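Local coordinates for protein rhamnosidase B (Bacillus sp., PDB 2OKX) that hydrolyses terminal non-reducing alpha-L-rhamnose residues from alpha-L-rhamnosides, as a glycoside hydrolase of family 78, at residues A[552-555]-A[556-560]; A[579-582]-A[583-587]. All coordinates share one frame; numbering follows the deposited sequence. Where two conformers were deposited one is given.

Contact 1 of 2, residues A[552-555]-A[556-560]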
ATOM      1  N   ILE A 552     -18.280  -0.387   6.552  1.00 14.83           N
ATOM      2  CA  ILE A 552     -16.821  -0.389   6.601  1.00 16.17           C
ATOM      3  C   ILE A 552     -16.218  -1.067   5.374  1.00 15.21           C
ATOM      4  O   ILE A 552     -15.109  -0.731   4.958  1.00 16.29           O
ATOM      5  CB  ILE A 552     -16.264  -1.041   7.900  1.00 15.62           C
ATOM      6  CG1 ILE A 552     -16.615  -2.523   7.971  1.00 15.88           C
ATOM      7  CG2 ILE A 552     -16.806  -0.300   9.113  1.00 16.42           C
ATOM      8  CD1 ILE A 552     -15.933  -3.239   9.140  1.00 18.43           C
ATOM      9  N   SER A 553     -16.949  -2.008   4.781  1.00 13.31           N
ATOM     10  CA  SER A 553     -16.457  -2.682   3.583  1.00 13.82           C
ATOM     11  C   SER A 553     -16.397  -1.680   2.431  1.00 13.33           C
ATOM     12  O   SER A 553     -15.461  -1.684   1.632  1.00 16.26           O
ATOM     13  CB  SER A 553     -17.374  -3.853   3.199  1.00 15.56           C
ATOM     14  OG  SER A 553     -17.302  -4.905   4.153  1.00 15.78           O
ATOM     15  N   ARG A 554     -17.407  -0.821   2.347  1.00 13.52           N
ATOM     16  CA  ARG A 554     -17.464   0.191   1.298  1.00 14.05           C
ATOM     17  C   ARG A 554     -16.328   1.202   1.506  1.00 14.78           C
ATOM     18  O   ARG A 554     -15.639   1.585   0.559  1.00 14.49           O
ATOM     19  CB  ARG A 554     -18.819   0.909   1.349  1.00 14.89           C
ATOM     20  CG  ARG A 554     -19.182   1.742   0.118  1.00 20.57           C
ATOM     21  CD  ARG A 554     -19.190   3.242   0.400  1.00 21.78           C
ATOM     22  NE  ARG A 554     -20.023   3.637   1.542  1.00 21.63           N
ATOM     23  CZ  ARG A 554     -21.318   3.944   1.496  1.00 20.29           C
ATOM     24  NH1 ARG A 554     -21.946   4.291   2.613  1.00 21.21           N
ATOM     25  NH2 ARG A 554     -21.992   3.918   0.354  1.00 21.18           N
ATOM     26  N   HIS A 555     -16.136   1.636   2.746  1.00 14.19           N
ATOM     27  CA  HIS A 555     -15.086   2.610   3.029  1.00 15.49           C
ATOM     28  C   HIS A 555     -13.696   2.039   2.739  1.00 16.02           C
ATOM     29  O   HIS A 555     -12.836   2.727   2.192  1.00 15.99           O
ATOM     30  CB  HIS A 555     -15.164   3.080   4.483  1.00 14.72           C
ATOM     31  CG  HIS A 555     -14.295   4.262   4.770  1.00 20.09           C
ATOM     32  ND1 HIS A 555     -14.380   5.435   4.051  1.00 20.63           N
ATOM     33  CD2 HIS A 555     -13.309   4.449   5.679  1.00 20.22           C
ATOM     34  CE1 HIS A 555     -13.482   6.292   4.503  1.00 20.84           C
ATOM     35  NE2 HIS A 555     -12.820   5.719   5.492  1.00 17.84           N
ATOM     36  N   THR A 556     -13.480   0.780   3.101  1.00 16.58           N
ATOM     37  CA  THR A 556     -12.191   0.134   2.869  1.00 16.41           C
ATOM     38  C   THR A 556     -11.873   0.116   1.371  1.00 17.93           C
ATOM     39  O   THR A 556     -10.751   0.398   0.950  1.00 15.29           O
ATOM     40  CB  THR A 556     -12.197  -1.323   3.367  1.00 16.68           C
ATOM     41  OG1 THR A 556     -12.565  -1.354   4.749  1.00 15.44           O
ATOM     42  CG2 THR A 556     -10.811  -1.953   3.195  1.00 17.27           C
ATOM     43  N   THR A 557     -12.877  -0.227   0.574  1.00 15.50           N
ATOM     44  CA  THR A 557     -12.719  -0.302  -0.874  1.00 15.95           C
ATOM     45  C   THR A 557     -12.368   1.061  -1.450  1.00 15.22           C
ATOM     46  O   THR A 557     -11.487   1.174  -2.295  1.00 16.94           O
ATOM     47  CB  THR A 557     -14.008  -0.839  -1.519  1.00 16.05           C
ATOM     48  OG1 THR A 557     -14.317  -2.112  -0.937  1.00 15.64           O
ATOM     49  CG2 THR A 557     -13.833  -1.005  -3.035  1.00 14.03           C
ATOM     50  N   ARG A 558     -13.057   2.094  -0.982  1.00 15.42           N
ATOM     51  CA  ARG A 558     -12.804   3.459  -1.430  1.00 17.14           C
ATOM     52  C   ARG A 558     -11.340   3.840  -1.200  1.00 17.81           C
ATOM     53  O   ARG A 558     -10.663   4.318  -2.111  1.00 19.32           O
ATOM     54  CB  ARG A 558     -13.734   4.415  -0.675  0.53 18.26           C
ATOM     55  CG  ARG A 558     -13.616   5.889  -1.025  0.53 18.40           C
ATOM     56  CD  ARG A 558     -14.887   6.605  -0.579  0.53 18.23           C
ATOM     57  NE  ARG A 558     -15.299   6.183   0.760  0.53 19.79           N
ATOM     58  CZ  ARG A 558     -16.556   6.194   1.196  0.53 17.83           C
ATOM     59  NH1 ARG A 558     -17.531   6.605   0.396  0.53 19.00           N
ATOM     60  NH2 ARG A 558     -16.840   5.784   2.426  0.53 14.47           N
ATOM     61  N   LEU A 559     -10.852   3.619   0.018  1.00 16.91           N
ATOM     62  CA  LEU A 559      -9.478   3.981   0.360  1.00 17.20           C
ATOM     63  C   LEU A 559      -8.411   3.143  -0.335  1.00 18.12           C
ATOM     64  O   LEU A 559      -7.244   3.540  -0.393  1.00 18.34           O
ATOM     65  CB  LEU A 559      -9.273   3.910   1.876  1.00 17.51           C
ATOM     66  CG  LEU A 559     -10.146   4.809   2.753  1.00 15.93           C
ATOM     67  CD1 LEU A 559      -9.653   4.689   4.186  1.00 15.49           C
ATOM     68  CD2 LEU A 559     -10.078   6.266   2.286  1.00 16.09           C
ATOM     69  N   CYS A 560      -8.803   1.985  -0.852  1.00 16.26           N
ATOM     70  CA  CYS A 560      -7.869   1.116  -1.548  1.00 17.66           C
ATOM     71  C   CYS A 560      -8.000   1.263  -3.056  1.00 18.07           C
ATOM     72  O   CYS A 560      -7.603   0.377  -3.812  1.00 17.77           O
ATOM     73  CB  CYS A 560      -8.084  -0.341  -1.145  1.00 16.66           C
ATOM     74  SG  CYS A 560      -7.563  -0.683   0.549  1.00 18.79           S
TER

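Contact 2 of 2, residues A[579-582]-A[583-587]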
ATOM      1  N   ASP A 579      -5.080  -9.293  -4.469  1.00 22.93           N
ATOM      2  CA  ASP A 579      -6.074  -8.497  -3.757  1.00 22.69           C
ATOM      3  C   ASP A 579      -7.107  -7.894  -4.709  1.00 23.29           C
ATOM      4  O   ASP A 579      -8.305  -7.875  -4.412  1.00 22.77           O
ATOM      5  CB  ASP A 579      -5.407  -7.343  -2.994  1.00 22.00           C
ATOM      6  CG  ASP A 579      -4.315  -7.803  -2.043  1.00 22.89           C
ATOM      7  OD1 ASP A 579      -4.247  -7.262  -0.915  1.00 21.49           O
ATOM      8  OD2 ASP A 579      -3.514  -8.682  -2.420  1.00 21.78           O
ATOM      9  N   SER A 580      -6.631  -7.402  -5.849  1.00 22.04           N
ATOM     10  CA  SER A 580      -7.492  -6.744  -6.825  1.00 21.90           C
ATOM     11  C   SER A 580      -8.677  -7.551  -7.348  1.00 19.58           C
ATOM     12  O   SER A 580      -9.678  -6.967  -7.751  1.00 19.65           O
ATOM     13  CB  SER A 580      -6.659  -6.248  -8.012  1.00 21.47           C
ATOM     14  OG  SER A 580      -6.298  -7.315  -8.868  1.00 23.56           O
ATOM     15  N   ARG A 581      -8.573  -8.874  -7.368  1.00 21.55           N
ATOM     16  CA  ARG A 581      -9.692  -9.681  -7.854  1.00 21.93           C
ATOM     17  C   ARG A 581     -10.914  -9.460  -6.965  1.00 22.08           C
ATOM     18  O   ARG A 581     -12.007  -9.176  -7.459  1.00 21.04           O
ATOM     19  CB  ARG A 581      -9.324 -11.167  -7.883  1.00 22.51           C
ATOM     20  CG  ARG A 581     -10.436 -12.075  -8.418  1.00 23.29           C
ATOM     21  CD  ARG A 581     -11.327 -12.613  -7.302  1.00 22.99           C
ATOM     22  NE  ARG A 581     -12.479 -13.346  -7.829  1.00 22.50           N
ATOM     23  CZ  ARG A 581     -13.281 -14.116  -7.094  1.00 24.83           C
ATOM     24  NH1 ARG A 581     -14.304 -14.746  -7.658  1.00 22.52           N
ATOM     25  NH2 ARG A 581     -13.057 -14.266  -5.796  1.00 24.64           N
ATOM     26  N   ASN A 582     -10.727  -9.575  -5.653  1.00 20.06           N
ATOM     27  CA  ASN A 582     -11.830  -9.373  -4.722  1.00 20.33           C
ATOM     28  C   ASN A 582     -12.242  -7.907  -4.695  1.00 19.16           C
ATOM     29  O   ASN A 582     -13.428  -7.586  -4.678  1.00 20.04           O
ATOM     30  CB  ASN A 582     -11.437  -9.817  -3.311  1.00 18.86           C
ATOM     31  CG  ASN A 582     -11.323 -11.326  -3.180  1.00 20.24           C
ATOM     32  OD1 ASN A 582     -11.556 -12.071  -4.133  1.00 21.18           O
ATOM     33  ND2 ASN A 582     -10.965 -11.782  -1.987  1.00 23.99           N
ATOM     34  N   GLU A 583     -11.255  -7.017  -4.695  1.00 18.54           N
ATOM     35  CA  GLU A 583     -11.536  -5.592  -4.661  1.00 18.44           C
ATOM     36  C   GLU A 583     -12.373  -5.152  -5.861  1.00 18.86           C
ATOM     37  O   GLU A 583     -13.239  -4.295  -5.728  1.00 17.76           O
ATOM     38  CB  GLU A 583     -10.228  -4.796  -4.601  1.00 20.48           C
ATOM     39  CG  GLU A 583      -9.395  -5.095  -3.360  1.00 21.16           C
ATOM     40  CD  GLU A 583      -8.046  -4.388  -3.374  1.00 23.66           C
ATOM     41  OE1 GLU A 583      -7.296  -4.566  -4.353  1.00 22.18           O
ATOM     42  OE2 GLU A 583      -7.735  -3.662  -2.405  1.00 24.04           O
ATOM     43  N   ALA A 584     -12.130  -5.749  -7.024  1.00 17.65           N
ATOM     44  CA  ALA A 584     -12.888  -5.385  -8.218  1.00 17.67           C
ATOM     45  C   ALA A 584     -14.357  -5.762  -8.054  1.00 16.69           C
ATOM     46  O   ALA A 584     -15.245  -4.974  -8.367  1.00 18.20           O
ATOM     47  CB  ALA A 584     -12.300  -6.079  -9.462  1.00 17.67           C
ATOM     48  N   LEU A 585     -14.611  -6.975  -7.575  1.00 17.14           N
ATOM     49  CA  LEU A 585     -15.985  -7.434  -7.381  1.00 17.63           C
ATOM     50  C   LEU A 585     -16.746  -6.571  -6.379  1.00 18.47           C
ATOM     51  O   LEU A 585     -17.911  -6.233  -6.602  1.00 17.43           O
ATOM     52  CB  LEU A 585     -16.001  -8.889  -6.914  1.00 19.12           C
ATOM     53  CG  LEU A 585     -15.516  -9.925  -7.934  1.00 20.46           C
ATOM     54  CD1 LEU A 585     -15.456 -11.290  -7.275  1.00 20.16           C
ATOM     55  CD2 LEU A 585     -16.450  -9.948  -9.135  1.00 19.33           C
ATOM     56  N   VAL A 586     -16.107  -6.231  -5.263  1.00 14.44           N
ATOM     57  CA  VAL A 586     -16.772  -5.389  -4.274  1.00 16.07           C
ATOM     58  C   VAL A 586     -17.080  -4.047  -4.929  1.00 16.10           C
ATOM     59  O   VAL A 586     -18.175  -3.503  -4.784  1.00 17.12           O
ATOM     60  CB  VAL A 586     -15.888  -5.162  -3.043  1.00 15.61           C
ATOM     61  CG1 VAL A 586     -16.583  -4.232  -2.063  1.00 14.22           C
ATOM     62  CG2 VAL A 586     -15.591  -6.499  -2.380  1.00 16.84           C
ATOM     63  N   ASN A 587     -16.105  -3.530  -5.664  1.00 15.94           N
ATOM     64  CA  ASN A 587     -16.258  -2.267  -6.374  1.00 16.26           C
ATOM     65  C   ASN A 587     -17.476  -2.281  -7.305  1.00 14.27           C
ATOM     66  O   ASN A 587     -18.223  -1.305  -7.373  1.00 14.47           O
ATOM     67  CB  ASN A 587     -14.989  -1.979  -7.183  1.00 15.93           C
ATOM     68  CG  ASN A 587     -15.260  -1.133  -8.410  1.00 18.30           C
ATOM     69  OD1 ASN A 587     -15.651   0.029  -8.308  1.00 18.23           O
ATOM     70  ND2 ASN A 587     -15.059  -1.723  -9.587  1.00 16.32           N
TER

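Contact 1 of 2, residues A[552-555]-A[556-560]
Ile552 O accepts twice from Thr556, the first of two such double grips in the last turns of helix 544-559, which belongs to the alpha/alpha-barrel domain of this rhamnosidase. Thr556 OG1 donates to Ile552 O over 2.6 Å, while the Thr556 N-H reaches that oxygen from the opposite face of the carbonyl plane. Because the hydroxyl is also bonded to Cys839 N, it ties the helix to a neighbouring loop. One residue on, Ser553 O is held in the same way by Thr557, whose OG1 lies 2.8 Å from it. Chi1 of -57° keeps Thr557 OG1 beside its own backbone N, which turns both donors to one acceptor.

What Arg558 does next holds for one of its two modelled conformers. There Arg554 lays its CD over a face of the Arg558 guanidinium, 3.7 Å from Arg558 NH1. The two guanidinium planes are 30° apart, and the nearness of like charges is probably offset by salt bridges from Arg554 to Glu551 and from Arg558 to Glu535.

The ring of His555 is fixed on several sides. Its NE2 bonds to Glu446 O, and in the same conformer Arg558 NH2 donates to His555 ND1 over 3.0 Å, near both the ring and the guanidinium planes. Leu559 CG makes a CH-pi contact over one face, toward the rim, 4.1 Å from the His555 ring centroid and 19° off its normal.

Contact 2 of 2, residues A[579-582]-A[583-587]
Leu585 CD1 sits over the centre of the Arg581 guanidinium, 3.6 Å from Arg581 CZ and nearly as close to NE and NH1, so a methyl group lies over one face of the flat cation. The arginine reaches this position by a bend at chi2 (-92°), which turns its chain forward along the helix, toward Leu585. Arg581 NH2 donates to Asn582 OD1 over 3.1 Å, tilted from the guanidinium plane.

On another flank, Glu583 runs back over the preceding turn: its CG lies 3.2 Å from Asp579 O, and its OE1 lies 3.6 Å from Asp579 CB. These contacts ride on i to i+4 backbone bonding in helix 577-590 of the alpha/alpha barrel; Glu583 N donates to Asp579 O at 3.1 Å, and Val586 N to Asn582 O at the same length, whereas the bond from Leu585 N to Arg581 O is weak.

Farther out, Arg581 NH1 forms salt bridges to Glu639 and Glu809, on helices 627-644 and 801-813, while Phe632 and Phe805 pack against its side chain. A leucine in place of Arg581 would probably leave both glutamates without this positive partner and the Asn582 amide less firmly fixed in its rotation. Asp579 touches Asp567 and Trp864, and its OD1 is hydrogen-bonded to O2 of a glycerol, probably from the crystallisation liquor, whose presence may mark a pocket.

In the fold
Coming from the N terminus, the chain enters contact 1 at the end of helix 544-559, leaves helical geometry at Cys560, and takes up contact 2 in the next helix, 577-590. The two lie in series: neither encloses the other, each spans only successive helix turns, and the connection between the helices separates them. The centres of contacts 1 and 2 are about 11 Å apart, and the helices meet directly. Thr557 OG1 packs 3.3 Å from Val586 CG1, and Cys560 CB lies 3.6 Å from Glu583 OE2. Contact 1 brings its barrel helix against strand 446-448 of the concanavalin-like domain and the Cys839 loop, whereas contact 2 looks to barrel helices 627-644 and 801-813.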